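PDB 6MAB: sigma regulatory family protein-PP2C phosphatase from Chlamydia trachomatis serovar L2, which is probably a membrane-bound PP2C-type phosphatase of a sigma-factor regulatory system, whose periplasmic sensor domain, the part in this structure, is thought to respond to TCA cycle intermediates. Local coordinates for residues V78-V88 with G98-F106; K169-I179 with A182-I192. All coordinates share one frame; numbering follows the deposited sequence.

Overall arrangement
The chain starts in the long helix 2-31 and, after two more helices, enters a first antiparallel sheet. Interaction 1 joins the hairpin of strands 74-80 and 86-91 to the loop that runs on to strand 113-119. The loop returns along the outermost strand 86-91. The chain then completes this sheet and passes helix 153-160 into a second antiparallel sheet. There interaction 2 joins hairpin 169-182 to the loop that follows it. Each contact closes its own loop; the two are in series and neither nest nor cross. Their centres lie about 30 Å apart on opposite sides of the chain's centre, one at each sheet of this two-sheet periplasmic domain.

Interaction 1: V78-V88 with G98-F106; sequences VKKEADGNFRV and GKNYNQEIF
N102 and F86 make a short, nearly straight hydrogen bond. The backbone N of F86 donates its hydrogen to OD1 of N102 at 2.7 Å, and the N-H...O angle is 169°. The other end of the same amide is also used. ND2 of N102 donates to OD1 of N85 at 3.0 Å, coming from above the plane of that carbonyl. The two bonds grip the N102 amide from both its oxygen and its nitrogen and should fix its rotation. The N85 and N102 amide planes are turned 43° apart. N100 OD1 accepts from the backbone N of N102, an Asx turn that shapes the loop just before this side chain.

The backbones pair next to these bonds. Y101 N donates to F86 O, V88 N to K99 O, and G98 N to V88 O. Strand 86-91 is the outermost strand of its antiparallel sheet, and the loop 98-106 lies along it with a single bridge, R87 to N100. The R87 chain is extended from CG to NE, with CG anti to the backbone N (chi1 -170°), and NE donates to G98 O at 3.1 Å. G98 O lies at the edge of the guanidinium, near its plane.

The apolar packing lies on the side of V78, F86 and V88. V88 CG2 sits over the centre of the Y101 ring, 3.5 Å from the ring centroid, a CH-pi contact. CG of E104 covers the opposite face. V78 CG2 meets Y101 CD2 at 3.9 Å. I105 lays CG2 over one face of the F86 ring, toward its rim. Beyond the contact, Y101 OH hydrogen-bonds E74 and Q96, and its ring meets Y147 edge-to-face.

Interaction 2: K169-I179 with A182-I192; sequences KTAILSKNGII and ATDSSLDLVSI
I179 packs between I192, L187 and A182 at the apolar centre. Its CG1 meets I192 CG2 at 3.9 Å, its CD1 reaches L187 CB, and its CG2 touches A182 CB. Strands 169-174 and 179-182 form a beta hairpin at the edge of an antiparallel sheet, with a type I turn from S174 to G177. The segment 182-192 leaves the hairpin through a short 3-10 turn and comes back along residues 177-179.

A171 and A182 are a non-hydrogen-bonded pair in the hairpin, their CB atoms 3.7 Å apart. I192 has its CG1 between the backbone N and the carbonyl carbon (chi1 65°). This brings CG1 to 3.5 Å from G177 O, while CD1 meets L173 CD2 across the start of the turn. I178 also packs on the returning segment. Its CG2 lies against L189, and its CD1 rests on CA and CB of S191.

Backbone bonds hold the returning loop. I179 N donates to V190 O, I192 N to G177 O, and L189 N to I179 O at 2.7 Å, the last more bent at 137°. OD1 of D188 accepts from A182 N at the end of strand 179-182, tying the loop back to it.

T183 lies at the polar edge. Its backbone N donates to T170 O. Its side chain crosses K169 at about a right angle, and OG1 also hydrogen-bonds L160 O on helix 153-160. D184 OD2 hydrogen-bonds Y259 OH. The CD methylene of K169 passes 3.4 Å from D184 OD2, but the amine is not in contact with it. T170 N donates to T183 OG1 at 2.9 Å, with an N-H...O angle of 164°.

Interaction 1: V78-V88 with G98-F106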
loop_
_atom_site.group_PDB
_atom_site.type_symbol
_atom_site.label_atom_id
_atom_site.label_comp_id
_atom_site.label_asym_id
_atom_site.label_seq_id
_atom_site.Cartn_x
_atom_site.Cartn_y
_atom_site.Cartn_z
ATOM N N VAL A 78 -7.937 -19.026 -1.265
ATOM C CA VAL A 78 -7.681 -19.288 0.143
ATOM C C VAL A 78 -8.989 -19.746 0.760
ATOM O O VAL A 78 -9.949 -18.974 0.848
ATOM C CB VAL A 78 -7.123 -18.048 0.852
ATOM C CG1 VAL A 78 -6.680 -18.404 2.304
ATOM C CG2 VAL A 78 -5.966 -17.483 0.059
ATOM N N LYS A 79 -9.037 -21.006 1.190
ATOM C CA LYS A 79 -10.259 -21.546 1.762
ATOM C C LYS A 79 -10.399 -21.048 3.191
ATOM O O LYS A 79 -9.427 -21.010 3.948
ATOM C CB LYS A 79 -10.233 -23.074 1.740
ATOM C CG LYS A 79 -11.423 -23.717 2.390
ATOM C CD LYS A 79 -11.295 -25.233 2.371
ATOM C CE LYS A 79 -12.479 -25.898 3.050
ATOM N NZ LYS A 79 -13.752 -25.629 2.318
ATOM N N LYS A 80 -11.607 -20.654 3.560
ATOM C CA LYS A 80 -11.935 -20.437 4.960
ATOM C C LYS A 80 -12.432 -21.769 5.508
ATOM O O LYS A 80 -13.526 -22.227 5.161
ATOM C CB LYS A 80 -12.972 -19.330 5.123
ATOM C CG LYS A 80 -13.170 -18.870 6.568
ATOM C CD LYS A 80 -14.302 -17.857 6.635
ATOM C CE LYS A 80 -14.550 -17.340 8.043
ATOM N NZ LYS A 80 -15.706 -16.399 8.027
ATOM N N GLU A 81 -11.614 -22.408 6.337
ATOM C CA GLU A 81 -11.984 -23.686 6.923
ATOM C C GLU A 81 -13.119 -23.498 7.933
ATOM O O GLU A 81 -13.448 -22.381 8.344
ATOM C CB GLU A 81 -10.770 -24.328 7.595
ATOM C CG GLU A 81 -9.553 -24.483 6.698
ATOM C CD GLU A 81 -9.609 -25.729 5.833
ATOM O OE1 GLU A 81 -10.700 -26.328 5.709
ATOM O OE2 GLU A 81 -8.553 -26.115 5.288
ATOM N N ALA A 82 -13.719 -24.617 8.348
ATOM C CA ALA A 82 -14.838 -24.541 9.281
ATOM C C ALA A 82 -14.414 -23.910 10.603
ATOM O O ALA A 82 -15.162 -23.116 11.185
ATOM C CB ALA A 82 -15.429 -25.933 9.509
ATOM N N ASP A 83 -13.216 -24.240 11.088
ATOM C CA ASP A 83 -12.705 -23.654 12.331
ATOM C C ASP A 83 -12.268 -22.178 12.175
ATOM O O ASP A 83 -11.687 -21.642 13.127
ATOM C CB ASP A 83 -11.538 -24.495 12.857
ATOM C CG ASP A 83 -10.421 -24.649 11.844
ATOM O OD1 ASP A 83 -10.268 -23.769 10.978
ATOM O OD2 ASP A 83 -9.693 -25.661 11.915
ATOM N N GLY A 84 -12.520 -21.538 11.029
ATOM C CA GLY A 84 -12.175 -20.148 10.817
ATOM C C GLY A 84 -10.761 -19.905 10.329
ATOM O O GLY A 84 -10.435 -18.761 9.988
ATOM N N ASN A 85 -9.915 -20.934 10.291
ATOM C CA ASN A 85 -8.565 -20.801 9.764
ATOM C C ASN A 85 -8.593 -20.714 8.241
ATOM O O ASN A 85 -9.486 -21.262 7.582
ATOM C CB ASN A 85 -7.698 -21.987 10.187
ATOM C CG ASN A 85 -7.451 -22.036 11.691
ATOM O OD1 ASN A 85 -7.325 -21.006 12.349
ATOM N ND2 ASN A 85 -7.374 -23.240 12.232
ATOM N N PHE A 86 -7.588 -20.040 7.685
ATOM C CA PHE A 86 -7.448 -19.866 6.243
ATOM C C PHE A 86 -6.304 -20.718 5.712
ATOM O O PHE A 86 -5.228 -20.782 6.321
ATOM C CB PHE A 86 -7.188 -18.396 5.896
ATOM C CG PHE A 86 -8.389 -17.515 6.077
ATOM C CD1 PHE A 86 -9.336 -17.420 5.082
ATOM C CD2 PHE A 86 -8.566 -16.792 7.237
ATOM C CE1 PHE A 86 -10.453 -16.607 5.235
ATOM C CE2 PHE A 86 -9.679 -15.981 7.400
ATOM C CZ PHE A 86 -10.624 -15.897 6.390
ATOM N N ARG A 87 -6.528 -21.368 4.575
ATOM C CA ARG A 87 -5.519 -22.242 3.989
ATOM C C ARG A 87 -5.509 -22.095 2.471
ATOM O O ARG A 87 -6.570 -22.078 1.843
ATOM C CB ARG A 87 -5.779 -23.689 4.371
ATOM C CG ARG A 87 -4.663 -24.627 4.006
ATOM C CD ARG A 87 -5.042 -26.060 4.330
ATOM N NE ARG A 87 -3.891 -26.946 4.238
ATOM C CZ ARG A 87 -3.964 -28.252 4.005
ATOM N NH1 ARG A 87 -5.142 -28.838 3.816
ATOM N NH2 ARG A 87 -2.851 -28.973 3.948
ATOM N N VAL A 88 -4.314 -22.000 1.881
ATOM C CA VAL A 88 -4.201 -21.891 0.430
ATOM C C VAL A 88 -4.552 -23.231 -0.196
ATOM O O VAL A 88 -3.884 -24.243 0.049
ATOM C CB VAL A 88 -2.795 -21.453 0.001
ATOM C CG1 VAL A 88 -2.717 -21.394 -1.500
ATOM C CG2 VAL A 88 -2.412 -20.091 0.596
ATOM N N GLY A 98 -1.198 -25.032 0.027
ATOM C CA GLY A 98 -1.408 -25.702 1.300
ATOM C C GLY A 98 -1.024 -24.905 2.536
ATOM O O GLY A 98 -1.272 -25.374 3.658
ATOM N N LYS A 99 -0.447 -23.717 2.370
ATOM C CA LYS A 99 0.058 -22.960 3.507
ATOM C C LYS A 99 -1.088 -22.370 4.318
ATOM O O LYS A 99 -2.089 -21.906 3.764
ATOM C CB LYS A 99 0.977 -21.835 3.022
ATOM C CG LYS A 99 2.357 -22.321 2.575
ATOM C CD LYS A 99 3.260 -21.170 2.161
ATOM C CE LYS A 99 4.711 -21.644 2.005
ATOM N NZ LYS A 99 5.602 -20.517 1.582
ATOM N N ASN A 100 -0.938 -22.379 5.638
ATOM C CA ASN A 100 -1.849 -21.615 6.478
ATOM C C ASN A 100 -1.651 -20.123 6.227
ATOM O O ASN A 100 -0.521 -19.632 6.212
ATOM C CB ASN A 100 -1.621 -21.917 7.946
ATOM C CG ASN A 100 -2.459 -21.031 8.836
ATOM O OD1 ASN A 100 -2.123 -19.868 9.062
ATOM N ND2 ASN A 100 -3.572 -21.562 9.319
ATOM N N TYR A 101 -2.747 -19.404 6.027
ATOM C CA TYR A 101 -2.695 -18.001 5.626
ATOM C C TYR A 101 -3.429 -17.108 6.627
ATOM O O TYR A 101 -3.894 -16.018 6.287
ATOM C CB TYR A 101 -3.275 -17.849 4.221
ATOM C CG TYR A 101 -2.293 -17.498 3.130
ATOM C CD1 TYR A 101 -0.993 -17.959 3.157
ATOM C CD2 TYR A 101 -2.681 -16.695 2.068
ATOM C CE1 TYR A 101 -0.099 -17.638 2.161
ATOM C CE2 TYR A 101 -1.797 -16.363 1.057
ATOM C CZ TYR A 101 -0.491 -16.854 1.116
ATOM O OH TYR A 101 0.417 -16.539 0.133
ATOM N N ASN A 102 -3.525 -17.544 7.882
ATOM C CA ASN A 102 -4.197 -16.725 8.888
ATOM C C ASN A 102 -3.544 -15.358 9.022
ATOM O O ASN A 102 -4.234 -14.347 9.187
ATOM C CB ASN A 102 -4.178 -17.424 10.248
ATOM C CG ASN A 102 -5.142 -18.581 10.325
ATOM O OD1 ASN A 102 -5.960 -18.785 9.429
ATOM N ND2 ASN A 102 -5.077 -19.328 11.420
ATOM N N GLN A 103 -2.210 -15.309 9.016
ATOM C CA GLN A 103 -1.530 -14.029 9.182
ATOM C C GLN A 103 -1.643 -13.173 7.934
ATOM O O GLN A 103 -1.548 -11.949 8.029
ATOM C CB GLN A 103 -0.056 -14.233 9.493
ATOM C CG GLN A 103 0.371 -13.741 10.860
ATOM C CD GLN A 103 -0.088 -14.655 11.956
ATOM O OE1 GLN A 103 -1.259 -15.028 12.014
ATOM N NE2 GLN A 103 0.834 -15.037 12.835
ATOM N N GLU A 104 -1.837 -13.795 6.777
ATOM C CA GLU A 104 -1.842 -13.076 5.511
ATOM C C GLU A 104 -3.206 -12.462 5.203
ATOM O O GLU A 104 -3.292 -11.493 4.438
ATOM C CB GLU A 104 -1.432 -14.031 4.376
ATOM C CG GLU A 104 0.058 -14.372 4.286
ATOM C CD GLU A 104 0.534 -15.469 5.255
ATOM O OE1 GLU A 104 -0.258 -15.989 6.081
ATOM O OE2 GLU A 104 1.729 -15.823 5.171
ATOM N N ILE A 105 -4.276 -13.023 5.743
ATOM C CA ILE A 105 -5.630 -12.561 5.432
ATOM C C ILE A 105 -6.032 -11.531 6.470
ATOM O O ILE A 105 -5.999 -11.809 7.665
ATOM C CB ILE A 105 -6.625 -13.733 5.426
ATOM C CG1 ILE A 105 -6.296 -14.746 4.332
ATOM C CG2 ILE A 105 -8.078 -13.242 5.271
ATOM C CD1 ILE A 105 -6.305 -14.223 2.921
ATOM N N PHE A 106 -6.453 -10.355 6.025
ATOM C CA PHE A 106 -6.866 -9.245 6.860
ATOM C C PHE A 106 -8.291 -8.793 6.561
ATOM O O PHE A 106 -8.699 -7.752 7.079
ATOM C CB PHE A 106 -5.943 -8.025 6.661
ATOM C CG PHE A 106 -4.504 -8.358 6.333
ATOM C CD1 PHE A 106 -3.727 -9.091 7.208
ATOM C CD2 PHE A 106 -3.919 -7.885 5.163
ATOM C CE1 PHE A 106 -2.406 -9.370 6.915
ATOM C CE2 PHE A 106 -2.595 -8.165 4.867
ATOM C CZ PHE A 106 -1.840 -8.908 5.750
#

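Interaction 2: K169-I179 with A182-I192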
loop_
_atom_site.group_PDB
_atom_site.type_symbol
_atom_site.label_atom_id
_atom_site.label_comp_id
_atom_site.label_asym_id
_atom_site.label_seq_id
_atom_site.Cartn_x
_atom_site.Cartn_y
_atom_site.Cartn_z
ATOM N N LYS A 169 8.687 15.510 -4.757
ATOM C CA LYS A 169 9.028 14.137 -4.435
ATOM C C LYS A 169 7.885 13.506 -3.650
ATOM O O LYS A 169 7.006 14.204 -3.148
ATOM C CB LYS A 169 10.326 14.101 -3.634
ATOM C CG LYS A 169 11.476 14.799 -4.354
ATOM C CD LYS A 169 12.756 14.816 -3.528
ATOM C CE LYS A 169 13.862 15.607 -4.232
ATOM N NZ LYS A 169 13.438 16.993 -4.590
ATOM N N THR A 170 7.893 12.174 -3.561
ATOM C CA THR A 170 6.748 11.448 -3.020
ATOM C C THR A 170 7.219 10.294 -2.144
ATOM O O THR A 170 8.208 9.627 -2.455
ATOM C CB THR A 170 5.862 10.886 -4.152
ATOM O OG1 THR A 170 5.478 11.944 -5.030
ATOM C CG2 THR A 170 4.606 10.176 -3.601
ATOM N N ALA A 171 6.478 10.037 -1.071
ATOM C CA ALA A 171 6.667 8.857 -0.235
ATOM C C ALA A 171 5.306 8.222 0.012
ATOM O O ALA A 171 4.323 8.922 0.257
ATOM C CB ALA A 171 7.323 9.192 1.083
ATOM N N ILE A 172 5.259 6.898 -0.095
ATOM C CA ILE A 172 4.075 6.113 0.232
ATOM C C ILE A 172 4.206 5.657 1.675
ATOM O O ILE A 172 5.223 5.043 2.043
ATOM C CB ILE A 172 3.937 4.906 -0.708
ATOM C CG1 ILE A 172 3.917 5.357 -2.170
ATOM C CG2 ILE A 172 2.715 4.055 -0.342
ATOM C CD1 ILE A 172 2.798 6.300 -2.546
ATOM N N LEU A 173 3.190 5.965 2.485
ATOM C CA LEU A 173 3.211 5.768 3.936
ATOM C C LEU A 173 2.218 4.696 4.339
ATOM O O LEU A 173 1.048 4.751 3.957
ATOM C CB LEU A 173 2.839 7.053 4.688
ATOM C CG LEU A 173 3.860 8.130 4.990
ATOM C CD1 LEU A 173 4.807 8.357 3.838
ATOM C CD2 LEU A 173 3.076 9.382 5.352
ATOM N N SER A 174 2.667 3.767 5.180
ATOM C CA SER A 174 1.742 2.853 5.828
ATOM C C SER A 174 0.896 3.603 6.857
ATOM O O SER A 174 1.205 4.726 7.269
ATOM C CB SER A 174 2.512 1.724 6.508
ATOM O OG SER A 174 3.056 2.192 7.729
ATOM N N LYS A 175 -0.168 2.939 7.304
ATOM C CA LYS A 175 -1.120 3.549 8.229
ATOM C C LYS A 175 -0.462 4.006 9.534
ATOM O O LYS A 175 -0.824 5.062 10.080
ATOM C CB LYS A 175 -2.245 2.555 8.522
ATOM C CG LYS A 175 -3.398 3.129 9.333
ATOM C CD LYS A 175 -4.495 2.094 9.567
ATOM N N ASN A 176 0.473 3.216 10.074
ATOM C CA ASN A 176 1.108 3.531 11.350
ATOM C C ASN A 176 2.396 4.335 11.182
ATOM O O ASN A 176 3.148 4.491 12.149
ATOM C CB ASN A 176 1.452 2.269 12.170
ATOM C CG ASN A 176 0.275 1.347 12.408
ATOM O OD1 ASN A 176 0.406 0.114 12.333
ATOM N ND2 ASN A 176 -0.855 1.922 12.772
ATOM N N GLY A 177 2.683 4.825 9.989
ATOM C CA GLY A 177 3.725 5.808 9.803
ATOM C C GLY A 177 5.077 5.311 9.337
ATOM O O GLY A 177 6.080 6.006 9.572
ATOM N N ILE A 178 5.152 4.157 8.675
ATOM C CA ILE A 178 6.400 3.668 8.085
ATOM C C ILE A 178 6.367 3.961 6.585
ATOM O O ILE A 178 5.406 3.601 5.897
ATOM C CB ILE A 178 6.597 2.169 8.347
ATOM C CG1 ILE A 178 6.694 1.862 9.858
ATOM C CG2 ILE A 178 7.857 1.676 7.645
ATOM C CD1 ILE A 178 7.832 2.616 10.575
ATOM N N ILE A 179 7.421 4.590 6.074
ATOM C CA ILE A 179 7.517 4.806 4.632
ATOM C C ILE A 179 7.754 3.474 3.926
ATOM O O ILE A 179 8.691 2.741 4.237
ATOM C CB ILE A 179 8.606 5.833 4.313
ATOM C CG1 ILE A 179 8.197 7.208 4.868
ATOM C CG2 ILE A 179 8.858 5.898 2.806
ATOM C CD1 ILE A 179 9.260 8.285 4.774
ATOM N N ALA A 182 9.953 5.673 -1.294
ATOM C CA ALA A 182 10.011 7.102 -1.570
ATOM C C ALA A 182 10.954 7.396 -2.726
ATOM O O ALA A 182 11.845 6.603 -3.060
ATOM C CB ALA A 182 10.461 7.893 -0.323
ATOM N N THR A 183 10.777 8.588 -3.307
ATOM C CA THR A 183 11.700 9.089 -4.318
ATOM C C THR A 183 13.136 8.934 -3.846
ATOM O O THR A 183 14.014 8.505 -4.596
ATOM C CB THR A 183 11.412 10.564 -4.599
ATOM O OG1 THR A 183 10.021 10.714 -4.972
ATOM C CG2 THR A 183 12.349 11.097 -5.692
ATOM N N ASP A 184 13.380 9.328 -2.610
ATOM C CA ASP A 184 14.676 9.149 -1.967
ATOM C C ASP A 184 14.649 7.789 -1.266
ATOM O O ASP A 184 13.961 7.612 -0.258
ATOM C CB ASP A 184 14.935 10.301 -1.000
ATOM C CG ASP A 184 15.144 11.624 -1.715
ATOM O OD1 ASP A 184 16.164 11.766 -2.428
ATOM O OD2 ASP A 184 14.283 12.519 -1.576
ATOM N N SER A 185 15.373 6.819 -1.823
ATOM C CA SER A 185 15.361 5.461 -1.293
ATOM C C SER A 185 15.911 5.384 0.126
ATOM O O SER A 185 15.634 4.411 0.838
ATOM C CB SER A 185 16.164 4.545 -2.222
ATOM O OG SER A 185 16.490 3.330 -1.579
ATOM N N SER A 186 16.692 6.379 0.556
ATOM C CA SER A 186 17.157 6.400 1.946
ATOM C C SER A 186 16.019 6.563 2.951
ATOM O O SER A 186 16.235 6.376 4.158
ATOM C CB SER A 186 18.181 7.529 2.138
ATOM O OG SER A 186 17.562 8.808 2.035
ATOM N N LEU A 187 14.810 6.897 2.503
ATOM C CA LEU A 187 13.676 6.954 3.399
ATOM C C LEU A 187 12.887 5.662 3.453
ATOM O O LEU A 187 11.921 5.584 4.222
ATOM C CB LEU A 187 12.710 8.070 2.986
ATOM C CG LEU A 187 13.330 9.448 2.769
ATOM C CD1 LEU A 187 12.244 10.440 2.399
ATOM C CD2 LEU A 187 14.083 9.910 4.014
ATOM N N ASP A 188 13.245 4.668 2.657
ATOM C CA ASP A 188 12.460 3.444 2.621
ATOM C C ASP A 188 12.523 2.727 3.973
ATOM O O ASP A 188 13.604 2.544 4.564
ATOM C CB ASP A 188 12.942 2.527 1.499
ATOM C CG ASP A 188 12.627 3.071 0.096
ATOM O OD1 ASP A 188 12.068 4.179 -0.061
ATOM O OD2 ASP A 188 12.970 2.365 -0.855
ATOM N N LEU A 189 11.342 2.375 4.473
ATOM C CA LEU A 189 11.147 1.665 5.748
ATOM C C LEU A 189 11.744 2.444 6.923
ATOM O O LEU A 189 12.401 1.890 7.795
ATOM C CB LEU A 189 11.701 0.241 5.685
ATOM C CG LEU A 189 11.017 -0.677 4.652
ATOM C CD1 LEU A 189 11.655 -2.062 4.631
ATOM C CD2 LEU A 189 9.521 -0.793 4.926
ATOM N N VAL A 190 11.458 3.734 6.948
ATOM C CA VAL A 190 11.795 4.656 8.021
ATOM C C VAL A 190 10.495 5.214 8.567
ATOM O O VAL A 190 9.523 5.401 7.829
ATOM C CB VAL A 190 12.718 5.784 7.508
ATOM C CG1 VAL A 190 12.930 6.853 8.552
ATOM C CG2 VAL A 190 14.071 5.174 7.051
ATOM N N SER A 191 10.480 5.475 9.870
ATOM C CA SER A 191 9.324 6.055 10.537
ATOM C C SER A 191 9.249 7.572 10.364
ATOM O O SER A 191 10.244 8.285 10.503
ATOM C CB SER A 191 9.364 5.725 12.027
ATOM O OG SER A 191 8.288 6.373 12.687
ATOM N N ILE A 192 8.039 8.073 10.101
ATOM C CA ILE A 192 7.834 9.521 10.077
ATOM C C ILE A 192 7.655 10.165 11.437
ATOM O O ILE A 192 7.552 11.394 11.509
ATOM C CB ILE A 192 6.590 9.894 9.257
ATOM C CG1 ILE A 192 5.325 9.354 9.931
ATOM C CG2 ILE A 192 6.735 9.362 7.829
ATOM C CD1 ILE A 192 4.035 9.917 9.351
#